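PDB 3NL9: putative NTP pyrophosphohydrolase from Exiguobacterium sibiricum 255-15, which probably hydrolyses nucleoside triphosphates to the monophosphate and pyrophosphate, as an all-alpha member of the MazG-like pyrophosphohydrolases. Local coordinates for residues P5-V11 with F120-Q124; Q13-F18 with N127-L131. All coordinates share one frame. Numbering follows the deposited sequence.

Contact 1 (P5-V11 with F120-Q124); sequences PNYYQDV and FEIVQ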
# COMPACT_ATOMS: atom_id res chain seq x y z
N PRO A 5 -7.21 14.15 -4.10
CA PRO A 5 -6.47 14.04 -5.37
C PRO A 5 -6.95 12.85 -6.21
O PRO A 5 -7.42 11.86 -5.64
CB PRO A 5 -5.00 13.83 -4.94
CG PRO A 5 -4.96 13.94 -3.44
CD PRO A 5 -6.38 13.80 -2.94
N ASN A 6 -6.83 12.93 -7.53
CA ASN A 6 -7.01 11.74 -8.37
C ASN A 6 -5.72 10.95 -8.37
O ASN A 6 -4.87 11.09 -9.30
CB ASN A 6 -7.47 12.01 -9.82
CG ASN A 6 -8.02 10.69 -10.51
OD1 ASN A 6 -7.52 9.53 -10.27
ND2 ASN A 6 -9.04 10.87 -11.34
N TYR A 7 -5.60 10.11 -7.35
CA TYR A 7 -4.40 9.34 -7.08
C TYR A 7 -3.92 8.58 -8.29
O TYR A 7 -2.75 8.68 -8.66
CB TYR A 7 -4.64 8.34 -5.95
CG TYR A 7 -4.98 8.97 -4.62
CD1 TYR A 7 -4.03 9.64 -3.86
CD2 TYR A 7 -6.26 8.89 -4.10
CE1 TYR A 7 -4.35 10.22 -2.62
CE2 TYR A 7 -6.59 9.46 -2.88
CZ TYR A 7 -5.64 10.12 -2.13
OH TYR A 7 -6.00 10.67 -0.91
N TYR A 8 -4.83 7.80 -8.90
CA TYR A 8 -4.45 6.93 -10.01
C TYR A 8 -4.00 7.75 -11.23
O TYR A 8 -3.00 7.42 -11.89
CB TYR A 8 -5.63 5.98 -10.37
CG TYR A 8 -5.37 5.11 -11.59
CD1 TYR A 8 -4.52 4.00 -11.53
CD2 TYR A 8 -5.93 5.43 -12.81
CE1 TYR A 8 -4.29 3.20 -12.69
CE2 TYR A 8 -5.71 4.66 -13.94
CZ TYR A 8 -4.88 3.55 -13.88
OH TYR A 8 -4.69 2.80 -15.03
N GLN A 9 -4.75 8.80 -11.57
CA GLN A 9 -4.38 9.63 -12.73
C GLN A 9 -3.05 10.35 -12.48
O GLN A 9 -2.26 10.48 -13.40
CB GLN A 9 -5.49 10.62 -13.09
CG GLN A 9 -6.78 9.90 -13.62
CD GLN A 9 -6.55 9.10 -14.89
OE1 GLN A 9 -5.71 9.47 -15.72
NE2 GLN A 9 -7.32 8.02 -15.07
N ASP A 10 -2.79 10.74 -11.23
CA ASP A 10 -1.53 11.45 -10.88
C ASP A 10 -0.32 10.53 -11.04
O ASP A 10 0.67 10.88 -11.68
CB ASP A 10 -1.61 11.98 -9.45
CG ASP A 10 -2.46 13.28 -9.31
OD1 ASP A 10 -2.85 13.88 -10.32
OD2 ASP A 10 -2.72 13.70 -8.17
N VAL A 11 -0.40 9.29 -10.53
CA VAL A 11 0.69 8.33 -10.75
C VAL A 11 0.80 7.91 -12.20
O VAL A 11 1.88 7.71 -12.69
CB VAL A 11 0.59 7.08 -9.88
CG1 VAL A 11 1.81 6.12 -10.16
CG2 VAL A 11 0.58 7.47 -8.46
N PHE A 120 -0.06 13.16 -0.17
CA PHE A 120 0.14 12.61 -1.52
C PHE A 120 0.38 13.77 -2.54
O PHE A 120 1.23 13.67 -3.40
CB PHE A 120 -1.09 11.76 -1.95
CG PHE A 120 -1.02 11.27 -3.39
CD1 PHE A 120 -1.41 12.08 -4.42
CD2 PHE A 120 -0.56 9.99 -3.68
CE1 PHE A 120 -1.36 11.65 -5.72
CE2 PHE A 120 -0.51 9.53 -5.01
CZ PHE A 120 -0.90 10.36 -6.02
N GLU A 121 -0.39 14.84 -2.43
CA GLU A 121 -0.24 16.02 -3.32
C GLU A 121 1.19 16.60 -3.28
O GLU A 121 1.75 16.95 -4.31
CB GLU A 121 -1.26 17.10 -2.93
CG GLU A 121 -1.27 18.31 -3.85
CD GLU A 121 -2.40 19.31 -3.49
OE1 GLU A 121 -3.38 18.90 -2.81
OE2 GLU A 121 -2.30 20.48 -3.89
N ILE A 122 1.79 16.65 -2.10
CA ILE A 122 3.16 17.15 -1.93
C ILE A 122 4.16 16.21 -2.65
O ILE A 122 5.06 16.66 -3.39
CB ILE A 122 3.50 17.35 -0.41
CG1 ILE A 122 2.71 18.54 0.12
CG2 ILE A 122 5.01 17.53 -0.22
CD1 ILE A 122 2.54 18.55 1.61
N VAL A 123 3.97 14.90 -2.48
CA VAL A 123 4.86 13.89 -3.11
C VAL A 123 4.71 13.97 -4.61
O VAL A 123 5.69 14.01 -5.36
CB VAL A 123 4.54 12.45 -2.57
CG1 VAL A 123 5.25 11.37 -3.37
CG2 VAL A 123 4.98 12.31 -1.13
N GLN A 124 3.46 14.01 -5.08
CA GLN A 124 3.20 14.15 -6.51
C GLN A 124 3.87 15.35 -7.16
O GLN A 124 4.45 15.25 -8.26
CB GLN A 124 1.67 14.24 -6.76
CG GLN A 124 1.27 14.48 -8.23
CD GLN A 124 1.66 13.32 -9.12
OE1 GLN A 124 1.99 12.23 -8.64
NE2 GLN A 124 1.54 13.51 -10.41

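Contact 2 (Q13-F18 with N127-L131); sequences QFHQTF and NMAKL. With EDO (1,2-ethanediol), chain B.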
# COMPACT_ATOMS: atom_id res chain seq x y z
N GLN A 13 0.17 9.75 -14.71
CA GLN A 13 0.89 10.90 -15.26
C GLN A 13 2.43 10.84 -14.98
O GLN A 13 3.24 11.05 -15.86
CB GLN A 13 0.33 12.14 -14.58
CG GLN A 13 1.12 13.38 -14.85
CD GLN A 13 0.75 13.94 -16.13
OE1 GLN A 13 -0.31 14.58 -16.23
NE2 GLN A 13 1.57 13.67 -17.17
N PHE A 14 2.79 10.58 -13.73
CA PHE A 14 4.20 10.41 -13.35
C PHE A 14 4.85 9.32 -14.22
O PHE A 14 5.91 9.54 -14.81
CB PHE A 14 4.33 10.10 -11.85
CG PHE A 14 5.78 9.89 -11.39
CD1 PHE A 14 6.66 10.96 -11.34
CD2 PHE A 14 6.25 8.63 -11.08
CE1 PHE A 14 7.99 10.77 -10.93
CE2 PHE A 14 7.57 8.44 -10.70
CZ PHE A 14 8.43 9.50 -10.62
N HIS A 15 4.17 8.18 -14.36
CA HIS A 15 4.70 7.10 -15.21
C HIS A 15 4.97 7.49 -16.66
O HIS A 15 6.05 7.16 -17.19
CB HIS A 15 3.84 5.83 -15.14
CG HIS A 15 4.08 4.99 -13.91
ND1 HIS A 15 4.24 3.62 -13.97
CD2 HIS A 15 4.14 5.32 -12.60
CE1 HIS A 15 4.41 3.15 -12.74
NE2 HIS A 15 4.35 4.16 -11.89
N GLN A 16 4.02 8.18 -17.29
CA GLN A 16 4.19 8.65 -18.69
C GLN A 16 5.36 9.63 -18.72
O GLN A 16 6.28 9.46 -19.50
CB GLN A 16 2.94 9.35 -19.27
CG GLN A 16 1.70 8.42 -19.47
CD GLN A 16 0.44 9.15 -20.02
OE1 GLN A 16 0.43 9.62 -21.16
NE2 GLN A 16 -0.61 9.23 -19.19
N THR A 17 5.35 10.61 -17.81
CA THR A 17 6.32 11.71 -17.89
C THR A 17 7.80 11.19 -17.75
O THR A 17 8.68 11.59 -18.52
CB THR A 17 5.97 12.82 -16.86
OG1 THR A 17 4.73 13.47 -17.25
CG2 THR A 17 7.05 13.89 -16.76
N PHE A 18 8.00 10.21 -16.87
CA PHE A 18 9.32 9.71 -16.48
C PHE A 18 9.64 8.33 -17.04
O PHE A 18 10.60 7.66 -16.60
CB PHE A 18 9.41 9.76 -14.93
CG PHE A 18 9.54 11.17 -14.43
CD1 PHE A 18 10.79 11.78 -14.31
CD2 PHE A 18 8.41 11.93 -14.18
CE1 PHE A 18 10.88 13.12 -13.94
CE2 PHE A 18 8.52 13.28 -13.82
CZ PHE A 18 9.73 13.86 -13.68
N ASN A 127 7.67 15.02 -7.25
CA ASN A 127 8.03 14.05 -8.25
C ASN A 127 8.00 14.73 -9.62
O ASN A 127 8.95 14.60 -10.40
CB ASN A 127 7.07 12.85 -8.22
CG ASN A 127 7.46 11.79 -7.20
OD1 ASN A 127 8.49 11.90 -6.53
ND2 ASN A 127 6.66 10.71 -7.12
N MSE A 128 6.92 15.47 -9.89
CA MSE A 128 6.74 16.11 -11.22
C MSE A 128 7.77 17.21 -11.44
O MSE A 128 8.13 17.51 -12.57
CB MSE A 128 5.30 16.64 -11.40
CG MSE A 128 4.19 15.56 -11.48
SE MSE A 128 4.48 14.25 -12.92
CE MSE A 128 4.59 15.31 -14.56
N ALA A 129 8.25 17.81 -10.35
CA ALA A 129 9.23 18.89 -10.44
C ALA A 129 10.66 18.36 -10.71
O ALA A 129 11.62 19.12 -10.74
CB ALA A 129 9.20 19.72 -9.15
N LYS A 130 10.81 17.05 -10.93
CA LYS A 130 12.12 16.48 -11.24
C LYS A 130 12.52 16.71 -12.67
O LYS A 130 13.61 16.33 -13.08
CB LYS A 130 12.18 15.00 -10.92
CG LYS A 130 12.14 14.68 -9.44
CD LYS A 130 12.57 13.25 -9.22
CE LYS A 130 12.46 12.85 -7.76
NZ LYS A 130 13.00 11.48 -7.54
N LEU A 131 11.67 17.35 -13.46
CA LEU A 131 12.09 17.67 -14.82
C LEU A 131 13.18 18.71 -14.74
O LEU A 131 13.16 19.60 -13.90
CB LEU A 131 10.92 18.16 -15.65
CG LEU A 131 9.82 17.14 -15.90
CD1 LEU A 131 8.57 17.82 -16.54
CD2 LEU A 131 10.38 16.00 -16.75
C1 EDO B . 7.47 4.37 -9.88
O1 EDO B . 7.78 2.96 -9.80
C2 EDO B . 6.28 4.69 -8.97
O2 EDO B . 5.14 3.86 -9.25

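Contact 1 (P5-V11 with F120-Q124)
This is a parallel helix-helix contact in an all-alpha, MazG-type fold. The short axes of 7-11 and 120-124 lie 11.2 Å apart at an angle of 13°. Phe120 fills the gap between them. Its chi1 is t, which carries the ring across to the first helix. Tyr7 takes chi1 m, and its ring edge meets one face of Phe120 in a T-shaped stack. The centroids are 4.7 Å apart, the planes are at 83°, and Tyr7 CD1 is 3.5 Å from Phe120 CG. Pro5 CB packs 4.0 Å from Phe120 CD1. Val11 CG2 reaches the ring edge, 4.1 Å from Phe120 CZ. Asp10 OD2 also lies at that edge, 3.5 Å from Phe120 CE1.

Asn6 is the N-cap of the first helix. With chi1 t, its OD1 accepts from Gln9 N at 3.1 Å. The second subunit adds Tyr103, whose ring meets Phe120 and whose OH hydrogen-bonds to Gln124 OE1. The contact therefore adjoins the dimer interface. Gln124 has chi1 t and chi2 p, and its bent chain passes beside Asp10. Its amide ties the helices directly: Gln124 NE2 donates to Asp10 O at 3.0 Å.

Contact 2 (Q13-F18 with N127-L131)
Phe14 lies beside Asn127, with the amide nitrogen ND2 over one face of its ring and Asn127 CB 3.5 Å from Phe14 CE1. The motif is the packing of two helix C-termini in an all-alpha, MazG-type fold. Helix 117-128 runs into a type I beta turn from Met128 to Leu131.

Met128, a selenomethionine, has more of its surface covered than any other residue of this contact. Its CA-to-CB bond points away from the first segment. Three m rotamers fold the chain back, so the selenium comes close to the helix. Met128 SE is 3.9 Å from Phe14 CA and 4.0 Å from Gln13 CG. It also lies at the edge of the Phe14 ring, 4.3 Å from Phe14 CD1, and 4.3 Å from Phe18 CE2.

Phe18 is the first residue to leave helical phi/psi, and its ring reaches the turn. Phe18 CE1 is 3.8 Å from Lys130 CB, and Phe18 CZ is 3.8 Å from Leu131 CD2. Phe18 CZ is also 3.5 Å from Asn127 O, the oxygen that accepts from Lys130 N. Pro137 and Val146, from later loops, add to the packing around Phe18.

His15 faces another way. Its NE2 hydrogen-bonds to O2 of an ethanediol at 2.8 Å, and Arg37 also binds this molecule. The ethanediol probably came from the crystallisation liquor. On the Thr17 side, Leu131 CD2 lies 3.9 Å from Thr17 CG2. The selenomethionine methyl closes the contact there, with Met128 CE 3.3 Å from Thr17 OG1.

In the fold
Both contacts join helix 7-17 to helix 117-128. Their centres are 11 Å apart, on the same side of the chain's centre. Along the chain the order is 5-11, 13-18, 120-124, 127-131, so the segments alternate. Contact 1 pairs the start of helix 7-17, with the residues just before it, with the middle of helix 117-128. Contact 2 pairs the C-terminal ends, with the turn after the second helix. Between the partners lie 108 residues, mostly helical, including helices 31-52, 57-79 and 87-112. The pairing thus brings the N-terminal helix back to a late one. Contact 1 is buried; contact 2 lies at the surface. Both touch the second subunit, so this helix pair is also part of the dimer.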